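Local coordinates for protein phosphoserine phosphatase RsbX (PDB 3W43) that is a PPM-type phosphatase that dephosphorylates RsbS and so negatively regulates sigma-B in Bacillus subtilis, at residues Gln16-Gly21 against Lys188-Tyr193; Val107-Phe112 against His154-Asn159. One frame throughout, in Å; residues are numbered along the deposited sequence.

Contact 1 (Gln16-Gly21 against Lys188-Tyr193). With MN (manganese (II) ion), chain B.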
# COMPACT_ATOMS: atom_id res chain seq x y z
N GLN A 16 -5.94 -7.83 -5.99
CA GLN A 16 -6.18 -8.53 -4.73
C GLN A 16 -6.72 -9.93 -4.94
O GLN A 16 -7.60 -10.14 -5.77
CB GLN A 16 -7.16 -7.75 -3.86
CG GLN A 16 -7.28 -8.28 -2.45
CD GLN A 16 -8.13 -7.38 -1.60
OE1 GLN A 16 -9.35 -7.37 -1.72
NE2 GLN A 16 -7.49 -6.60 -0.73
N LEU A 17 -6.21 -10.88 -4.17
CA LEU A 17 -6.74 -12.24 -4.16
C LEU A 17 -6.77 -12.76 -2.74
O LEU A 17 -5.78 -12.65 -2.01
CB LEU A 17 -5.91 -13.16 -5.07
CG LEU A 17 -6.26 -14.65 -5.15
CD1 LEU A 17 -7.67 -14.84 -5.64
CD2 LEU A 17 -5.27 -15.33 -6.08
N ASN A 18 -7.90 -13.36 -2.36
CA ASN A 18 -8.04 -13.92 -1.03
C ASN A 18 -7.20 -15.16 -0.80
O ASN A 18 -6.94 -15.94 -1.71
CB ASN A 18 -9.50 -14.32 -0.79
CG ASN A 18 -10.45 -13.14 -0.79
OD1 ASN A 18 -10.04 -11.99 -0.88
ND2 ASN A 18 -11.74 -13.44 -0.68
N LYS A 19 -6.82 -15.35 0.46
CA LYS A 19 -6.29 -16.62 0.89
C LYS A 19 -7.24 -17.75 0.48
O LYS A 19 -8.46 -17.59 0.42
CB LYS A 19 -6.17 -16.61 2.41
CG LYS A 19 -5.51 -17.85 2.95
CD LYS A 19 -5.32 -17.77 4.43
CE LYS A 19 -4.57 -18.99 4.90
NZ LYS A 19 -4.16 -18.82 6.30
N GLU A 20 -6.65 -18.91 0.21
CA GLU A 20 -7.39 -20.12 -0.11
C GLU A 20 -8.51 -20.37 0.89
O GLU A 20 -8.31 -20.29 2.10
CB GLU A 20 -6.43 -21.32 -0.09
CG GLU A 20 -7.00 -22.58 -0.71
CD GLU A 20 -6.81 -22.58 -2.21
OE1 GLU A 20 -5.72 -23.01 -2.66
OE2 GLU A 20 -7.73 -22.14 -2.93
N GLY A 21 -9.70 -20.63 0.36
CA GLY A 21 -10.85 -20.99 1.19
C GLY A 21 -11.56 -19.83 1.88
O GLY A 21 -12.46 -20.05 2.69
N LYS A 188 -1.64 -18.77 -0.59
CA LYS A 188 -1.22 -19.14 0.77
C LYS A 188 -1.66 -18.10 1.79
O LYS A 188 -1.87 -18.42 2.96
CB LYS A 188 0.28 -19.40 0.86
CG LYS A 188 0.75 -20.68 0.17
CD LYS A 188 2.24 -20.93 0.38
CE LYS A 188 2.55 -21.48 1.77
NZ LYS A 188 2.03 -22.87 1.98
N ASP A 189 -1.78 -16.86 1.34
CA ASP A 189 -2.25 -15.78 2.20
C ASP A 189 -3.04 -14.82 1.32
O ASP A 189 -2.91 -14.85 0.10
CB ASP A 189 -1.05 -15.05 2.83
CG ASP A 189 -1.44 -14.05 3.90
OD1 ASP A 189 -2.60 -14.10 4.38
OD2 ASP A 189 -0.58 -13.21 4.25
N ASP A 190 -3.83 -13.95 1.95
CA ASP A 190 -4.36 -12.77 1.27
C ASP A 190 -3.21 -12.04 0.61
O ASP A 190 -2.13 -11.88 1.19
CB ASP A 190 -5.04 -11.83 2.26
CG ASP A 190 -6.29 -12.44 2.90
OD1 ASP A 190 -7.07 -13.13 2.22
OD2 ASP A 190 -6.50 -12.19 4.11
N LEU A 191 -3.45 -11.56 -0.61
CA LEU A 191 -2.42 -10.89 -1.38
C LEU A 191 -3.00 -9.63 -2.02
O LEU A 191 -3.97 -9.72 -2.78
CB LEU A 191 -1.88 -11.86 -2.44
CG LEU A 191 -0.63 -11.49 -3.23
CD1 LEU A 191 -0.10 -12.73 -3.90
CD2 LEU A 191 -0.93 -10.41 -4.24
N THR A 192 -2.41 -8.48 -1.70
CA THR A 192 -2.87 -7.19 -2.22
C THR A 192 -1.66 -6.39 -2.66
O THR A 192 -0.68 -6.29 -1.92
CB THR A 192 -3.60 -6.39 -1.12
OG1 THR A 192 -4.66 -7.17 -0.57
CG2 THR A 192 -4.20 -5.10 -1.68
N TYR A 193 -1.74 -5.77 -3.84
CA TYR A 193 -0.74 -4.79 -4.20
C TYR A 193 -1.35 -3.67 -5.01
O TYR A 193 -2.36 -3.85 -5.69
CB TYR A 193 0.47 -5.40 -4.92
CG TYR A 193 0.23 -6.08 -6.25
CD1 TYR A 193 0.15 -5.36 -7.45
CD2 TYR A 193 0.14 -7.48 -6.32
CE1 TYR A 193 -0.04 -6.02 -8.67
CE2 TYR A 193 -0.02 -8.13 -7.52
CZ TYR A 193 -0.12 -7.41 -8.69
OH TYR A 193 -0.29 -8.11 -9.86
MN MN B . -0.80 -11.23 5.30
O HOH W 1 -3.86 -14.87 -2.28
O HOH W 2 -1.76 -17.26 5.66
O HOH W 3 -3.46 -15.71 6.88
O HOH W 4 -2.57 -12.16 6.22
O HOH W 5 -1.84 -10.51 3.53
O HOH W 6 0.23 -11.80 7.21
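Leu-17 and Leu-191 form a hydrogen-bonded antiparallel pair where strand 10-17 ends and strand 191-198 begins, inside the six-stranded sheet and next to the metal site of this PPM-type phosphatase. Two backbone bonds make the pair: Leu-17 N to Leu-191 O at 2.9 Å, and Leu-191 N to Leu-17 O. The neighbouring pair, Gln-16 with Thr-192, is non-hydrogen-bonded through its backbone and is joined by its side chains instead. These run alongside each other on one face of the sheet. With CG anti to the backbone N (chi1 -170°), the glutamine chain lies along the threonine, and its NE2 donates to Thr-192 OG1 at 2.9 Å, the acceptor lying close to the amide plane. That hydroxyl is also bonded to Asp-27.

Past the paired residues the strands give way to loops, and side chains take over the bonding. Asp-190 turns its carboxylate across to the opposite loop, where OD1 accepts an almost straight bond (175°) from Lys-19 N at 2.8 Å, on the anti side and 32° out of the carboxylate plane. OD2 of the same group is bonded to Gly-26 N. The extended Lys-19 chain passes beside the backbone of 188-189, with CE 3.4 Å from Lys-188 O. One water links its NZ to Lys-188 O; a second links NZ to Asp-189 OD1.

Asp-189 OD2 binds manganese at 2.2 Å, while its OD1 accepts from a metal-bound water. Another metal water donates to Asp-190 O. The chemistry thus implies a division of labour: Asp-190 fastens the loop to 16-21, Asp-189 supplies one of the metal's ligands, and Lys-19 reaches that ligand carboxylate through a water, so any effect of its charge there is probably slight.

Contact 2 (Val107-Phe112 against His154-Asn159). With MN (manganese (II) ion), chain B.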
# COMPACT_ATOMS: atom_id res chain seq x y z
N VAL A 107 3.52 0.67 9.52
CA VAL A 107 3.82 -0.21 10.63
C VAL A 107 3.53 -1.64 10.21
O VAL A 107 2.42 -1.94 9.76
CB VAL A 107 3.01 0.11 11.91
CG1 VAL A 107 3.25 -0.96 12.99
CG2 VAL A 107 3.35 1.50 12.43
N GLY A 108 4.51 -2.52 10.38
CA GLY A 108 4.36 -3.93 10.07
C GLY A 108 4.78 -4.28 8.66
O GLY A 108 5.25 -3.42 7.89
N ASN A 109 4.59 -5.54 8.28
CA ASN A 109 5.14 -6.04 7.02
C ASN A 109 4.25 -5.76 5.80
O ASN A 109 3.81 -6.67 5.09
CB ASN A 109 5.45 -7.54 7.11
CG ASN A 109 6.37 -8.03 5.98
OD1 ASN A 109 6.99 -7.23 5.28
ND2 ASN A 109 6.45 -9.35 5.82
N VAL A 110 3.96 -4.48 5.58
CA VAL A 110 3.41 -3.99 4.33
C VAL A 110 4.55 -3.17 3.74
O VAL A 110 5.10 -2.29 4.42
CB VAL A 110 2.14 -3.14 4.55
CG1 VAL A 110 1.56 -2.69 3.22
CG2 VAL A 110 1.07 -3.93 5.33
N ARG A 111 4.93 -3.47 2.50
CA ARG A 111 6.14 -2.92 1.89
C ARG A 111 5.85 -1.91 0.81
O ARG A 111 4.88 -2.05 0.07
CB ARG A 111 7.00 -4.05 1.32
CG ARG A 111 7.60 -4.91 2.41
CD ARG A 111 8.33 -6.11 1.84
NE ARG A 111 8.82 -6.97 2.91
CZ ARG A 111 10.04 -6.94 3.43
NH1 ARG A 111 10.96 -6.08 3.00
NH2 ARG A 111 10.35 -7.78 4.41
N PHE A 112 6.70 -0.90 0.75
CA PHE A 112 6.65 0.16 -0.27
C PHE A 112 7.99 0.23 -0.96
O PHE A 112 9.03 0.31 -0.30
CB PHE A 112 6.34 1.48 0.43
CG PHE A 112 6.47 2.73 -0.43
CD1 PHE A 112 5.74 2.89 -1.62
CD2 PHE A 112 7.26 3.79 0.01
CE1 PHE A 112 5.84 4.08 -2.35
CE2 PHE A 112 7.36 4.95 -0.70
CZ PHE A 112 6.65 5.11 -1.88
N HIS A 154 2.64 -3.41 -1.18
CA HIS A 154 2.09 -4.76 -1.16
C HIS A 154 2.07 -5.39 0.20
O HIS A 154 2.97 -5.17 1.03
CB HIS A 154 2.81 -5.68 -2.17
CG HIS A 154 4.23 -6.03 -1.84
ND1 HIS A 154 4.56 -7.09 -1.03
CD2 HIS A 154 5.41 -5.51 -2.27
CE1 HIS A 154 5.87 -7.20 -0.96
NE2 HIS A 154 6.41 -6.26 -1.71
N THR A 155 1.03 -6.19 0.43
CA THR A 155 1.00 -7.00 1.64
C THR A 155 1.93 -8.20 1.54
O THR A 155 2.46 -8.52 0.46
CB THR A 155 -0.42 -7.45 2.01
OG1 THR A 155 -0.95 -8.28 0.97
CG2 THR A 155 -1.32 -6.25 2.25
N ASP A 156 2.14 -8.84 2.68
CA ASP A 156 3.08 -9.94 2.79
C ASP A 156 2.62 -11.23 2.09
O ASP A 156 3.37 -12.18 2.01
CB ASP A 156 3.44 -10.18 4.27
CG ASP A 156 2.24 -10.53 5.13
OD1 ASP A 156 1.18 -10.89 4.59
OD2 ASP A 156 2.37 -10.45 6.38
N GLY A 157 1.40 -11.25 1.56
CA GLY A 157 0.98 -12.34 0.70
C GLY A 157 1.77 -12.36 -0.59
O GLY A 157 1.83 -13.38 -1.25
N LEU A 158 2.35 -11.22 -0.97
CA LEU A 158 3.21 -11.12 -2.15
C LEU A 158 4.66 -11.17 -1.68
O LEU A 158 5.12 -10.28 -0.95
CB LEU A 158 2.94 -9.84 -2.93
CG LEU A 158 3.78 -9.64 -4.20
CD1 LEU A 158 3.36 -10.62 -5.26
CD2 LEU A 158 3.67 -8.22 -4.72
N ASN A 159 5.35 -12.23 -2.06
CA ASN A 159 6.74 -12.44 -1.65
C ASN A 159 7.62 -12.33 -2.89
O ASN A 159 7.66 -13.26 -3.70
CB ASN A 159 6.86 -13.80 -0.95
CG ASN A 159 8.23 -14.03 -0.30
OD1 ASN A 159 9.13 -13.19 -0.39
ND2 ASN A 159 8.38 -15.18 0.35
MN MN B . -0.80 -11.23 5.30
O HOH W 7 1.10 -7.57 4.94
O HOH W 8 4.84 -7.03 2.46
O HOH W 9 4.75 -11.04 7.42
O HOH W 6 0.23 -11.80 7.21
O HOH W 4 -2.57 -12.16 6.22
O HOH W 5 -1.84 -10.51 3.53
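Two backbone bonds join Arg-111 to His-154 as a hydrogen-bonded antiparallel pair: Arg-111 N to His-154 O at 3.0 Å, and His-154 N to Arg-111 O at 2.9 Å. Beyond them the chains diverge, and water spans the gap. One molecule donates to both Asn-109 O and His-154 O; another donates to Asn-109 O and accepts from Asp-156 N.

The nonpolar contact is a CH-pi interaction. Arg-111 CB sits over one face of the His-154 ring, 4.1 Å from its centroid, and Leu-158 CD2 lies against the opposite face. With chi1 at 69°, CG falls between the backbone N and carbonyl carbon, bringing ND1 round to donate to Thr-155 O at 2.9 Å. That bond, in the ring plane, fixes the ring's rotation. Leu-158 N reaches the same oxygen from the other face of the carbonyl, closing a type I turn.

At the metal end, Asn-109 ND2 approaches Asp-156 CB at 3.5 Å, their amide and carboxylate planes 73° apart, and a water bridges ND2 to Asp-156 OD2. Asp-156 OD1 binds manganese at 2.1 Å; OD2 accepts from a metal-bound water.

The contact joins strand 111-115 to the end of strand 150-154, ahead of helix 163-169, while Val-110 packs against strands 37-45 and 88-96 of the five-stranded second sheet, which packs on the first in the beta sandwich of PPM phosphatases.

How the contacts relate
The two contacts lie side by side in one six-stranded sheet, their centres 12 Å apart, since strand 150-154 lies between 191-198 and 111-115. Thr-155 N and Thr-192 O, 2.9 Å apart, probably form a hydrogen bond that continues the sheet between them. Each contact sends one aspartate to the same manganese: Asp-189 OD2 and Asp-156 OD1 come within 2.9 Å, like charges that the cation probably offsets. Three shared waters and Asp-44, from a strand of the second sheet, complete the coordination, so two loops and one strand supply its aspartates. Another manganese lies about 4 Å from the Asp-190 side chain and about 6 Å from that of Asp-156, in keeping with the two-metal centre of PPM phosphatases.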